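Local coordinates for protein Isomerase/lactonizing enzyme (Agrobacterium fabrum str. C58, PDB 2NQL) that belongs to the enolase superfamily, pairing an enolase-type N-terminal domain with a TIM-barrel-like domain that holds a sodium ion, at residues 243-248 with 275-280; 125-130 with 293-298; 314-319 with 341-346; 52-57 with 64-69; 324-329 with 371-376. One frame throughout, in Å; residues are numbered along the deposited sequence. Where two conformers were deposited one is given.

Contacts 2, 4 and 5 form one cluster, with centres about 10 to 12 Å apart. Contact 4 is a hairpin of the N-terminal domain; contact 2 joins that domain to the barrel, and contact 5 ties a late loop to a barrel helix. I128 of contact 2 touches W66 of contact 4 and both A326 and L373 of contact 5. Contact 3 lies near the metal site: the side chain of H315 is about 3 Å from the sodium ion held by E240 and E266. It meets contact 4 through G319 and E68, and contact 2 through P314 and F298. Contact 1 stands apart at the subunit interface, its centre about 24 Å from those of contacts 2 and 3.

Contact 1: residues 243-248 with 275-280; sequences VWTEDI and RARIER
The backbones of I248 and R277 come nearest, CA to CA 6.4 Å, where a type I turn from W244 to D247 leads into helix 248-255 beside the end of helix 271-278. R277, its chain bent at chi2 (90°), reaches across to the turn. Its NH2 donates to T245 O at 3.1 Å, nearly straight at 172°; the oxygen lies in the guanidinium plane, although the donor sits above the plane of the carbonyl. One water links T245 O to R277 NE, so this carbonyl oxygen receives two donors. I248 crosses R277 at about a right angle, with CD1 over the centre of one guanidinium face, 3.9 Å above its plane. The CG2 branch of I248 points to R280, 3.8 Å from R280 CD, and lies over the rim of that second guanidinium. I248 CD1 also packs on A276 CB at 4.1 Å. One isoleucine thus fits between two arginines. R277 NH1 bonds to D273 O, while R280 pairs with E252 and with E279 of the second subunit. The contact joins two successive barrel loop-helix units at the dimer interface: R277 packs on L251 of helix 248-255, and V243 and D247 lean on P221 of helix 221-231.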
# COMPACT_ATOMS: atom_id res chain seq x y z
N VAL A 243 2.86 18.54 5.26
CA VAL A 243 2.66 17.63 6.40
C VAL A 243 2.78 16.18 5.95
O VAL A 243 2.92 15.92 4.76
CB VAL A 243 1.30 17.85 7.12
CG1 VAL A 243 1.26 19.22 7.76
CG2 VAL A 243 0.15 17.71 6.16
N TRP A 244 2.73 15.23 6.89
CA TRP A 244 2.78 13.81 6.55
C TRP A 244 1.64 13.42 5.63
O TRP A 244 0.54 13.99 5.70
CB TRP A 244 2.75 12.95 7.80
CG TRP A 244 3.89 13.20 8.70
CD1 TRP A 244 3.86 13.90 9.87
CD2 TRP A 244 5.24 12.75 8.53
NE1 TRP A 244 5.11 13.91 10.44
CE2 TRP A 244 5.98 13.20 9.64
CE3 TRP A 244 5.90 11.99 7.55
CZ2 TRP A 244 7.34 12.94 9.80
CZ3 TRP A 244 7.25 11.74 7.70
CH2 TRP A 244 7.96 12.21 8.81
N THR A 245 1.91 12.45 4.76
CA THR A 245 0.93 11.96 3.79
C THR A 245 -0.40 11.51 4.42
O THR A 245 -1.48 11.78 3.91
CB THR A 245 1.48 10.74 3.01
OG1 THR A 245 2.81 11.00 2.55
CG2 THR A 245 0.56 10.40 1.83
N GLU A 246 -0.30 10.83 5.56
CA GLU A 246 -1.48 10.22 6.17
C GLU A 246 -2.39 11.26 6.83
O GLU A 246 -3.58 11.00 7.09
CB GLU A 246 -1.03 9.20 7.21
CG GLU A 246 -0.02 8.18 6.71
CD GLU A 246 1.43 8.56 7.02
OE1 GLU A 246 1.78 9.77 7.01
OE2 GLU A 246 2.23 7.64 7.28
N ASP A 247 -1.84 12.45 7.07
CA ASP A 247 -2.46 13.50 7.89
C ASP A 247 -3.33 14.41 7.02
O ASP A 247 -3.00 15.58 6.82
CB ASP A 247 -1.36 14.29 8.61
CG ASP A 247 -1.91 15.30 9.63
OD1 ASP A 247 -3.12 15.27 9.94
OD2 ASP A 247 -1.12 16.15 10.10
N ILE A 248 -4.44 13.86 6.49
CA ILE A 248 -5.37 14.61 5.61
C ILE A 248 -6.02 15.79 6.36
O ILE A 248 -6.18 16.87 5.79
CB ILE A 248 -6.42 13.67 4.94
CG1 ILE A 248 -5.73 12.63 4.03
CG2 ILE A 248 -7.47 14.47 4.11
CD1 ILE A 248 -6.61 11.44 3.63
N ARG A 275 -8.74 11.71 -4.70
CA ARG A 275 -10.11 11.95 -4.20
C ARG A 275 -10.19 12.17 -2.70
O ARG A 275 -10.88 13.08 -2.25
CB ARG A 275 -11.05 10.81 -4.60
CG ARG A 275 -11.26 10.66 -6.07
CD ARG A 275 -12.29 9.60 -6.45
NE ARG A 275 -12.27 9.37 -7.89
CZ ARG A 275 -12.87 10.14 -8.81
NH1 ARG A 275 -13.57 11.21 -8.45
NH2 ARG A 275 -12.76 9.82 -10.09
N ALA A 276 -9.47 11.36 -1.93
CA ALA A 276 -9.40 11.52 -0.48
C ALA A 276 -8.88 12.89 -0.02
O ALA A 276 -9.31 13.39 1.03
CB ALA A 276 -8.58 10.39 0.15
N ARG A 277 -7.99 13.50 -0.80
CA ARG A 277 -7.46 14.82 -0.43
C ARG A 277 -8.28 15.99 -0.95
O ARG A 277 -8.53 16.94 -0.22
CB ARG A 277 -5.98 14.99 -0.83
CG ARG A 277 -5.00 14.41 0.16
CD ARG A 277 -4.71 12.97 -0.20
NE ARG A 277 -3.92 12.25 0.78
CZ ARG A 277 -3.86 10.92 0.83
NH1 ARG A 277 -4.55 10.19 -0.03
NH2 ARG A 277 -3.10 10.33 1.75
N ILE A 278 -8.72 15.92 -2.21
CA ILE A 278 -9.36 17.09 -2.80
C ILE A 278 -10.80 17.26 -2.32
O ILE A 278 -11.33 18.37 -2.35
CB ILE A 278 -9.22 17.12 -4.35
CG1 ILE A 278 -10.10 16.05 -5.01
CG2 ILE A 278 -7.72 17.01 -4.76
CD1 ILE A 278 -10.24 16.19 -6.50
N GLU A 279 -11.40 16.18 -1.84
CA GLU A 279 -12.73 16.23 -1.21
C GLU A 279 -12.74 16.99 0.13
O GLU A 279 -13.78 17.45 0.58
CB GLU A 279 -13.35 14.82 -1.10
CG GLU A 279 -13.84 14.25 -2.47
CD GLU A 279 -14.03 12.71 -2.52
OE1 GLU A 279 -13.80 12.00 -1.51
OE2 GLU A 279 -14.42 12.21 -3.61
N ARG A 280 -11.56 17.15 0.73
CA ARG A 280 -11.39 17.84 2.01
C ARG A 280 -10.49 19.09 2.00
O ARG A 280 -10.70 19.99 2.81
CB ARG A 280 -10.86 16.86 3.06
CG ARG A 280 -11.87 15.81 3.52
CD ARG A 280 -11.24 14.84 4.51
NE ARG A 280 -10.86 15.50 5.77
CZ ARG A 280 -10.43 14.86 6.85
NH1 ARG A 280 -10.32 13.53 6.86
NH2 ARG A 280 -10.12 15.55 7.94
O HOH W 1 -2.18 13.83 2.46

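Contact 2: residues 125-130 with 293-298; sequences ALDIAL and KGITNF
The D127 carboxylate is the flat group of this contact: both oxygens are gripped by the start of helix 295-308, each on its syn side, T296 OG1 lying 20° and T296 N 32° out of the carboxylate plane. It is a side chain from helix 117-138, in the enolase-type N-terminal domain, meeting the first turn of a helix of the TIM-barrel-like domain. D127 OD2 takes T296 N at 2.9 Å, a nearly straight bond, and I295 N at 2.8 Å in a weak, strongly bent one. D127 CG stands anti to its backbone N (chi1 -176°), which carries the carboxylate out to these N-H groups. A carboxylate here would probably be stabilised by the positive end of the helix dipole. G294 holds the N-cap position with positive phi, and its CA lies 4.2 Å from I128 CG1. With no side chain at G294, its CA and the CA of D127 come to 5.6 Å. I128 CG1 also meets I295 CD1, at 4.4 Å. Y102 of helix 98-109 touches both D127 and T296, and the T296 hydroxyl has further bonding partners in S99 and W131. Toward D127, T296 OG1 is the donor, with OD1 2.7 Å away.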
# COMPACT_ATOMS: atom_id res chain seq x y z
N ALA A 125 4.78 -0.57 -13.78
CA ALA A 125 5.73 -1.09 -14.75
C ALA A 125 5.08 -1.90 -15.88
O ALA A 125 5.41 -1.73 -17.06
CB ALA A 125 6.84 -1.88 -14.05
N LEU A 126 4.12 -2.75 -15.53
CA LEU A 126 3.40 -3.54 -16.53
C LEU A 126 2.56 -2.67 -17.45
O LEU A 126 2.45 -2.96 -18.63
CB LEU A 126 2.50 -4.57 -15.83
CG LEU A 126 3.30 -5.60 -15.03
CD1 LEU A 126 2.35 -6.48 -14.13
CD2 LEU A 126 4.25 -6.52 -15.88
N ASP A 127 1.96 -1.63 -16.88
CA ASP A 127 1.07 -0.72 -17.61
C ASP A 127 1.88 0.09 -18.64
O ASP A 127 1.47 0.24 -19.80
CB ASP A 127 0.33 0.19 -16.64
CG ASP A 127 -0.69 1.09 -17.34
OD1 ASP A 127 -1.82 0.63 -17.63
OD2 ASP A 127 -0.37 2.28 -17.57
N ILE A 128 3.04 0.58 -18.22
CA ILE A 128 3.91 1.33 -19.15
C ILE A 128 4.36 0.42 -20.33
O ILE A 128 4.26 0.81 -21.49
CB ILE A 128 5.14 1.94 -18.39
CG1 ILE A 128 4.65 2.99 -17.38
CG2 ILE A 128 6.16 2.52 -19.43
CD1 ILE A 128 5.69 3.40 -16.32
N ALA A 129 4.79 -0.81 -20.02
CA ALA A 129 5.22 -1.74 -21.07
C ALA A 129 4.08 -2.09 -22.04
O ALA A 129 4.30 -2.16 -23.25
CB ALA A 129 5.81 -2.98 -20.47
N LEU A 130 2.88 -2.30 -21.51
CA LEU A 130 1.73 -2.60 -22.36
C LEU A 130 1.32 -1.41 -23.25
O LEU A 130 1.01 -1.61 -24.43
CB LEU A 130 0.52 -3.08 -21.52
CG LEU A 130 -0.51 -3.94 -22.26
CD1 LEU A 130 0.07 -5.25 -22.81
CD2 LEU A 130 -1.65 -4.26 -21.32
N LYS A 293 2.91 5.00 -10.55
CA LYS A 293 1.50 5.11 -10.97
C LYS A 293 1.15 4.36 -12.25
O LYS A 293 0.16 3.63 -12.29
CB LYS A 293 1.03 6.58 -11.06
CG LYS A 293 1.08 7.30 -9.73
CD LYS A 293 0.58 8.73 -9.87
CE LYS A 293 0.54 9.43 -8.53
NZ LYS A 293 1.90 9.61 -7.92
N GLY A 294 1.96 4.55 -13.30
CA GLY A 294 1.68 3.96 -14.61
C GLY A 294 0.79 4.93 -15.38
O GLY A 294 0.23 5.85 -14.79
N ILE A 295 0.68 4.71 -16.69
CA ILE A 295 -0.00 5.66 -17.58
C ILE A 295 -1.51 5.72 -17.31
O ILE A 295 -2.08 6.80 -17.21
CB ILE A 295 0.29 5.32 -19.06
CG1 ILE A 295 1.75 5.71 -19.40
CG2 ILE A 295 -0.70 6.08 -20.03
CD1 ILE A 295 2.31 4.99 -20.59
N THR A 296 -2.14 4.56 -17.20
CA THR A 296 -3.59 4.52 -16.87
C THR A 296 -3.95 5.38 -15.64
O THR A 296 -4.86 6.21 -15.71
CB THR A 296 -4.07 3.08 -16.69
OG1 THR A 296 -3.84 2.35 -17.90
CG2 THR A 296 -5.56 3.01 -16.27
N ASN A 297 -3.21 5.20 -14.53
CA ASN A 297 -3.43 6.01 -13.32
C ASN A 297 -3.15 7.49 -13.48
O ASN A 297 -3.87 8.32 -12.95
CB ASN A 297 -2.61 5.46 -12.14
CG ASN A 297 -3.30 4.28 -11.46
OD1 ASN A 297 -4.52 4.29 -11.27
ND2 ASN A 297 -2.52 3.27 -11.07
N PHE A 298 -2.08 7.79 -14.21
CA PHE A 298 -1.63 9.16 -14.41
C PHE A 298 -2.72 9.90 -15.21
O PHE A 298 -3.10 11.01 -14.83
CB PHE A 298 -0.33 9.08 -15.19
CG PHE A 298 0.60 10.24 -15.04
CD1 PHE A 298 1.68 10.18 -14.15
CD2 PHE A 298 0.46 11.36 -15.87
CE1 PHE A 298 2.60 11.22 -14.07
CE2 PHE A 298 1.36 12.42 -15.79
CZ PHE A 298 2.43 12.35 -14.90

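Contact 3: residues 314-319 with 341-346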
# COMPACT_ATOMS: atom_id res chain seq x y z
N PRO A 314 4.01 17.20 -12.74
CA PRO A 314 4.53 15.90 -12.34
C PRO A 314 5.92 15.92 -11.75
O PRO A 314 6.76 16.79 -12.05
CB PRO A 314 4.48 15.09 -13.63
CG PRO A 314 3.39 15.73 -14.44
CD PRO A 314 3.64 17.19 -14.17
N HIS A 315 6.12 14.93 -10.88
CA HIS A 315 7.36 14.65 -10.18
C HIS A 315 8.35 13.94 -11.12
O HIS A 315 7.97 13.38 -12.17
CB HIS A 315 6.94 13.72 -9.01
CG HIS A 315 8.05 13.31 -8.09
ND1 HIS A 315 8.59 12.04 -8.10
CD2 HIS A 315 8.67 13.97 -7.08
CE1 HIS A 315 9.50 11.94 -7.16
NE2 HIS A 315 9.56 13.10 -6.51
N ALA A 316 9.62 13.97 -10.72
CA ALA A 316 10.67 13.19 -11.37
C ALA A 316 11.66 12.69 -10.32
O ALA A 316 11.79 13.29 -9.22
CB ALA A 316 11.40 14.04 -12.44
N THR A 317 12.35 11.62 -10.65
CA THR A 317 13.13 10.89 -9.67
C THR A 317 14.23 10.04 -10.30
O THR A 317 14.37 9.98 -11.52
CB THR A 317 12.19 10.04 -8.76
OG1 THR A 317 12.95 9.57 -7.63
CG2 THR A 317 11.61 8.86 -9.50
N VAL A 318 15.02 9.38 -9.44
CA VAL A 318 16.00 8.39 -9.84
C VAL A 318 15.32 7.30 -10.68
O VAL A 318 14.33 6.72 -10.27
CB VAL A 318 16.64 7.76 -8.57
CG1 VAL A 318 17.38 6.46 -8.88
CG2 VAL A 318 17.57 8.80 -7.88
N GLY A 319 15.88 7.05 -11.85
CA GLY A 319 15.38 6.00 -12.72
C GLY A 319 16.19 6.03 -14.00
O GLY A 319 17.05 6.91 -14.18
N GLU A 341 8.77 18.45 -13.30
CA GLU A 341 10.06 18.40 -12.60
C GLU A 341 11.18 17.88 -13.51
O GLU A 341 10.97 16.95 -14.30
CB GLU A 341 9.94 17.59 -11.32
CG GLU A 341 11.14 17.73 -10.39
CD GLU A 341 10.90 17.10 -9.03
OE1 GLU A 341 9.92 16.38 -8.87
OE2 GLU A 341 11.70 17.32 -8.11
N PHE A 342 12.34 18.53 -13.40
CA PHE A 342 13.54 18.13 -14.11
C PHE A 342 14.70 17.95 -13.12
O PHE A 342 15.16 18.89 -12.47
CB PHE A 342 13.87 19.18 -15.21
CG PHE A 342 15.20 18.96 -15.91
CD1 PHE A 342 15.48 17.77 -16.61
CD2 PHE A 342 16.16 19.97 -15.92
CE1 PHE A 342 16.69 17.60 -17.29
CE2 PHE A 342 17.39 19.80 -16.61
CZ PHE A 342 17.65 18.62 -17.28
N GLN A 343 15.15 16.70 -13.01
CA GLN A 343 16.29 16.34 -12.18
C GLN A 343 17.51 16.27 -13.06
O GLN A 343 17.87 15.19 -13.54
CB GLN A 343 16.04 14.97 -11.53
CG GLN A 343 14.89 14.94 -10.55
CD GLN A 343 15.36 15.13 -9.12
OE1 GLN A 343 15.15 16.18 -8.52
NE2 GLN A 343 16.00 14.10 -8.58
N HIS A 344 18.15 17.41 -13.28
CA HIS A 344 19.26 17.52 -14.20
C HIS A 344 20.38 16.51 -13.93
O HIS A 344 20.90 15.91 -14.86
CB HIS A 344 19.79 18.96 -14.17
CG HIS A 344 20.14 19.46 -12.79
ND1 HIS A 344 21.43 19.42 -12.29
CD2 HIS A 344 19.37 19.96 -11.80
CE1 HIS A 344 21.44 19.91 -11.06
NE2 HIS A 344 20.20 20.24 -10.74
N SER A 345 20.67 16.27 -12.65
CA SER A 345 21.76 15.43 -12.20
C SER A 345 21.51 13.96 -12.49
O SER A 345 22.44 13.17 -12.51
CB SER A 345 21.87 15.56 -10.69
OG SER A 345 22.11 16.89 -10.29
N ILE A 346 20.24 13.60 -12.67
CA ILE A 346 19.87 12.21 -12.97
C ILE A 346 19.74 12.05 -14.49
O ILE A 346 20.25 11.09 -15.08
CB ILE A 346 18.49 11.85 -12.29
CG1 ILE A 346 18.57 12.02 -10.76
CG2 ILE A 346 18.05 10.41 -12.67
CD1 ILE A 346 19.62 11.14 -10.06
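H315 and E341 lie side by side and point the same way, the imidazole and carboxylate planes turned 72° apart. E341 OE1 approaches the ring obliquely, 3.3 Å from H315 CD2. The same oxygen accepts A316 N at 3.1 Å, the donor standing above the carboxylate plane. E341 CG is anti to its backbone N (chi1 -168°) and the chain beyond is extended, which brings the carboxylate alongside the loop. Its other oxygen, OE2, is bonded to S158. E341 N in turn donates to P314 O at 2.9 Å, so main chain and side chain of one residue hold successive points of the loop. Farther along, A316 CB faces the E341 backbone, 3.5 Å from E341 O. V318 and I346 cross at about a right angle, with V318 CG2 3.8 Å from I346 CD1. I346 CG2 meanwhile meets T317 O and G319 O. H315 ND1 is bonded to E289 and NE2 to a glycerol, with the sodium ion close by. The contact links two successive barrel strands, 311-312 and 340-342, through the loop after the first; helix 322-331 packs on P314 and T317, and strand 152-158 adjoins E341 and F342.

Contact 4: residues 52-57 with 64-69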
# COMPACT_ATOMS: atom_id res chain seq x y z
N SER A 52 16.56 0.78 -10.13
CA SER A 52 15.14 0.76 -10.49
C SER A 52 14.83 -0.63 -11.03
O SER A 52 15.74 -1.41 -11.33
CB SER A 52 14.81 1.83 -11.54
OG SER A 52 15.55 1.62 -12.72
N VAL A 53 13.54 -0.92 -11.15
CA VAL A 53 13.11 -2.20 -11.70
C VAL A 53 12.62 -1.98 -13.11
O VAL A 53 11.79 -1.11 -13.33
CB VAL A 53 11.95 -2.83 -10.85
CG1 VAL A 53 11.26 -4.01 -11.63
CG2 VAL A 53 12.49 -3.32 -9.50
N LEU A 54 13.13 -2.77 -14.05
CA LEU A 54 12.73 -2.67 -15.46
C LEU A 54 11.95 -3.92 -15.86
O LEU A 54 12.26 -5.02 -15.40
CB LEU A 54 13.98 -2.57 -16.35
CG LEU A 54 14.66 -1.19 -16.32
CD1 LEU A 54 16.09 -1.33 -16.82
CD2 LEU A 54 13.87 -0.26 -17.22
N VAL A 55 10.96 -3.75 -16.74
CA VAL A 55 10.21 -4.91 -17.27
C VAL A 55 10.30 -4.92 -18.79
O VAL A 55 10.04 -3.90 -19.42
CB VAL A 55 8.71 -4.87 -16.83
CG1 VAL A 55 7.90 -5.94 -17.57
CG2 VAL A 55 8.61 -5.11 -15.32
N ARG A 56 10.73 -6.04 -19.36
CA ARG A 56 10.64 -6.27 -20.80
C ARG A 56 9.49 -7.23 -21.09
O ARG A 56 9.48 -8.37 -20.57
CB ARG A 56 11.93 -6.86 -21.34
CG ARG A 56 11.90 -7.11 -22.87
CD ARG A 56 13.28 -7.43 -23.45
NE ARG A 56 13.89 -8.63 -22.88
CZ ARG A 56 15.20 -8.89 -22.88
NH1 ARG A 56 16.06 -8.02 -23.44
NH2 ARG A 56 15.65 -10.00 -22.36
N MET A 57 8.56 -6.75 -21.91
CA MET A 57 7.32 -7.45 -22.24
C MET A 57 7.34 -7.68 -23.75
O MET A 57 7.56 -6.74 -24.53
CB MET A 57 6.13 -6.58 -21.85
CG MET A 57 4.77 -7.31 -21.88
SD MET A 57 3.39 -6.29 -21.41
CE MET A 57 3.61 -6.22 -19.61
N VAL A 64 8.56 -5.68 -28.67
CA VAL A 64 9.20 -5.58 -27.36
C VAL A 64 8.82 -4.23 -26.73
O VAL A 64 9.08 -3.17 -27.33
CB VAL A 64 10.72 -5.72 -27.51
CG1 VAL A 64 11.44 -5.54 -26.17
CG2 VAL A 64 11.07 -7.05 -28.15
N GLY A 65 8.17 -4.26 -25.57
CA GLY A 65 7.80 -3.07 -24.82
C GLY A 65 8.60 -3.05 -23.51
O GLY A 65 8.99 -4.10 -22.99
N TRP A 66 8.86 -1.86 -23.01
CA TRP A 66 9.57 -1.69 -21.75
C TRP A 66 8.77 -0.86 -20.76
O TRP A 66 8.11 0.14 -21.12
CB TRP A 66 10.94 -1.02 -21.97
CG TRP A 66 11.98 -1.95 -22.57
CD1 TRP A 66 12.25 -2.13 -23.91
CD2 TRP A 66 12.92 -2.76 -21.86
NE1 TRP A 66 13.28 -3.01 -24.06
CE2 TRP A 66 13.71 -3.43 -22.83
CE3 TRP A 66 13.15 -3.02 -20.49
CZ2 TRP A 66 14.74 -4.30 -22.47
CZ3 TRP A 66 14.18 -3.90 -20.14
CH2 TRP A 66 14.96 -4.53 -21.12
N GLY A 67 8.83 -1.28 -19.49
CA GLY A 67 8.26 -0.49 -18.41
C GLY A 67 9.28 -0.40 -17.28
O GLY A 67 10.31 -1.07 -17.31
N GLU A 68 8.97 0.41 -16.27
CA GLU A 68 9.90 0.64 -15.17
C GLU A 68 9.13 1.13 -13.94
O GLU A 68 8.10 1.79 -14.07
CB GLU A 68 10.95 1.69 -15.60
CG GLU A 68 12.18 1.83 -14.64
CD GLU A 68 13.07 3.03 -14.98
OE1 GLU A 68 12.66 3.90 -15.79
OE2 GLU A 68 14.16 3.13 -14.38
N THR A 69 9.64 0.81 -12.75
CA THR A 69 9.09 1.35 -11.52
C THR A 69 10.24 1.49 -10.52
O THR A 69 11.39 1.21 -10.86
CB THR A 69 7.94 0.44 -10.95
OG1 THR A 69 7.32 1.06 -9.83
CG2 THR A 69 8.44 -0.98 -10.60
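R56 runs along the indole of W66, the two side chains lying side by side. Its CB sits over one face of the six-membered ring, 3.8 Å from the centroid and 9° off the normal, a CH-pi contact. R56 CG meets V64 CG1 at 3.7 Å, and CD touches W66 CZ2 at 3.6 Å while also nearing the V64 methyl. A bend at chi3 (60°) then turns the chain, so that NH1 approaches CZ2 only obliquely and the guanidinium is inclined 64° to the ring. At the tip, NH2 forms a salt bridge with E9 of strand 5-15. L54 CB comes to the indole edge, 4.0 Å from W66 CZ3. R56, W66 and L54 share one face of an antiparallel beta hairpin in the enolase-type N-terminal domain, strands 50-59 and 64-70. V53-T69, V55-G67 and M57-G65 are its hydrogen-bonded pairs; L54-E68 and R56-W66 are non-hydrogen-bonded, and at L54-E68 the CA atoms approach to 4.4 Å. On the other face, V55 and M57 pack against helix 117-138, opposite glycines that add no side chain of their own. E68, extended beyond CG, lays its CG 3.7 Å from L54 CD2. Its OE2 accepts the S52 hydroxyl at 2.6 Å through the anti lone pair and also takes A320 N, while OE1 receives F323 N, binding this hairpin end to the start of helix 322-331.

Contact 5: residues 324-329 with 371-376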
# COMPACT_ATOMS: atom_id res chain seq x y z
N LEU A 324 10.24 7.94 -16.87
CA LEU A 324 10.22 9.37 -17.17
C LEU A 324 9.62 9.62 -18.57
O LEU A 324 8.79 10.50 -18.74
CB LEU A 324 11.61 9.99 -17.07
CG LEU A 324 11.65 11.48 -17.41
CD1 LEU A 324 10.77 12.29 -16.48
CD2 LEU A 324 13.11 11.96 -17.35
N ALA A 325 10.04 8.84 -19.56
CA ALA A 325 9.50 8.96 -20.90
C ALA A 325 7.99 8.74 -20.90
O ALA A 325 7.25 9.50 -21.52
CB ALA A 325 10.17 8.02 -21.84
N ALA A 326 7.54 7.71 -20.17
CA ALA A 326 6.10 7.51 -19.91
C ALA A 326 5.43 8.74 -19.30
O ALA A 326 4.35 9.13 -19.76
CB ALA A 326 5.89 6.26 -19.05
N SER A 327 6.06 9.35 -18.29
CA SER A 327 5.53 10.57 -17.67
C SER A 327 5.35 11.68 -18.72
O SER A 327 4.32 12.33 -18.74
CB SER A 327 6.43 11.09 -16.53
OG SER A 327 5.77 12.13 -15.81
N LEU A 328 6.36 11.88 -19.56
CA LEU A 328 6.28 12.92 -20.60
C LEU A 328 5.13 12.64 -21.57
O LEU A 328 4.33 13.54 -21.84
CB LEU A 328 7.62 13.06 -21.36
CG LEU A 328 8.89 13.33 -20.56
CD1 LEU A 328 10.01 13.67 -21.53
CD2 LEU A 328 8.71 14.44 -19.52
N GLN A 329 5.05 11.41 -22.08
CA GLN A 329 3.95 10.98 -22.98
C GLN A 329 2.57 11.29 -22.39
O GLN A 329 1.75 11.96 -23.03
CB GLN A 329 4.03 9.48 -23.29
CG GLN A 329 5.24 9.00 -24.09
CD GLN A 329 5.21 9.41 -25.57
OE1 GLN A 329 4.22 9.97 -26.05
NE2 GLN A 329 6.28 9.10 -26.30
N PRO A 371 7.08 5.57 -32.23
CA PRO A 371 5.85 4.97 -31.70
C PRO A 371 6.06 4.33 -30.33
O PRO A 371 7.19 4.05 -29.96
CB PRO A 371 5.53 3.87 -32.70
CG PRO A 371 6.83 3.54 -33.32
CD PRO A 371 7.59 4.83 -33.39
N GLY A 372 4.96 4.10 -29.61
CA GLY A 372 5.02 3.62 -28.22
C GLY A 372 5.64 4.67 -27.31
O GLY A 372 5.34 5.88 -27.39
N LEU A 373 6.51 4.19 -26.44
CA LEU A 373 7.17 5.02 -25.46
C LEU A 373 8.14 6.01 -26.14
O LEU A 373 8.30 7.15 -25.67
CB LEU A 373 7.90 4.08 -24.51
CG LEU A 373 8.40 4.58 -23.17
CD1 LEU A 373 7.23 5.02 -22.32
CD2 LEU A 373 9.18 3.43 -22.53
N GLY A 374 8.78 5.56 -27.22
CA GLY A 374 9.74 6.39 -27.97
C GLY A 374 11.17 6.27 -27.45
O GLY A 374 12.09 6.88 -28.01
N VAL A 375 11.36 5.52 -26.35
CA VAL A 375 12.70 5.23 -25.84
C VAL A 375 12.75 3.76 -25.47
O VAL A 375 11.70 3.14 -25.30
CB VAL A 375 13.14 6.12 -24.60
CG1 VAL A 375 13.00 7.64 -24.89
CG2 VAL A 375 12.38 5.74 -23.33
N ARG A 376 13.96 3.22 -25.34
CA ARG A 376 14.19 1.86 -24.81
C ARG A 376 15.59 1.86 -24.17
O ARG A 376 16.39 2.77 -24.43
CB ARG A 376 14.13 0.83 -25.94
CG ARG A 376 15.25 1.01 -26.96
CD ARG A 376 15.32 -0.12 -27.94
NE ARG A 376 16.52 -0.04 -28.78
CZ ARG A 376 16.68 -0.70 -29.91
NH1 ARG A 376 15.70 -1.49 -30.36
NH2 ARG A 376 17.81 -0.57 -30.60
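Q329 CG lies anti to the carbonyl carbon (chi1 -65°) and the chain bends at chi2 (-73°), bringing the amide to L373; L373 CG stands anti to its own backbone N, which sends CD1 to the helix. Q329 NE2 donates to L373 O at 2.9 Å. The donor stands well above the carbonyl plane, 62° out of it, so the amide reaches over the peptide instead of meeting it end-on. OE1 of the same amide is bonded to R143, which fixes its other end. L373 CD1 rests on the helix backbone, 3.5 Å from A326 N and 3.7 Å from A326 CB. A325 CB fits between L373 and V375, touching V375 CG2 at 3.5 Å and L373 CG at 4.1 Å. The small alanine side chains let the loop lie close against the helix. G372 and G374 adopt positive phi, and a type II' turn from P371 to G374 presents L373 O to the glutamine. L373 N is bonded to D132 of helix 117-138, so this turn also touches the N-terminal domain. Helix 322-331 of the barrel domain thus lies between the turn and other barrel elements: A326 contacts I295 of helix 295-308, and L324 and L328 lie on H340 of strand 340-342.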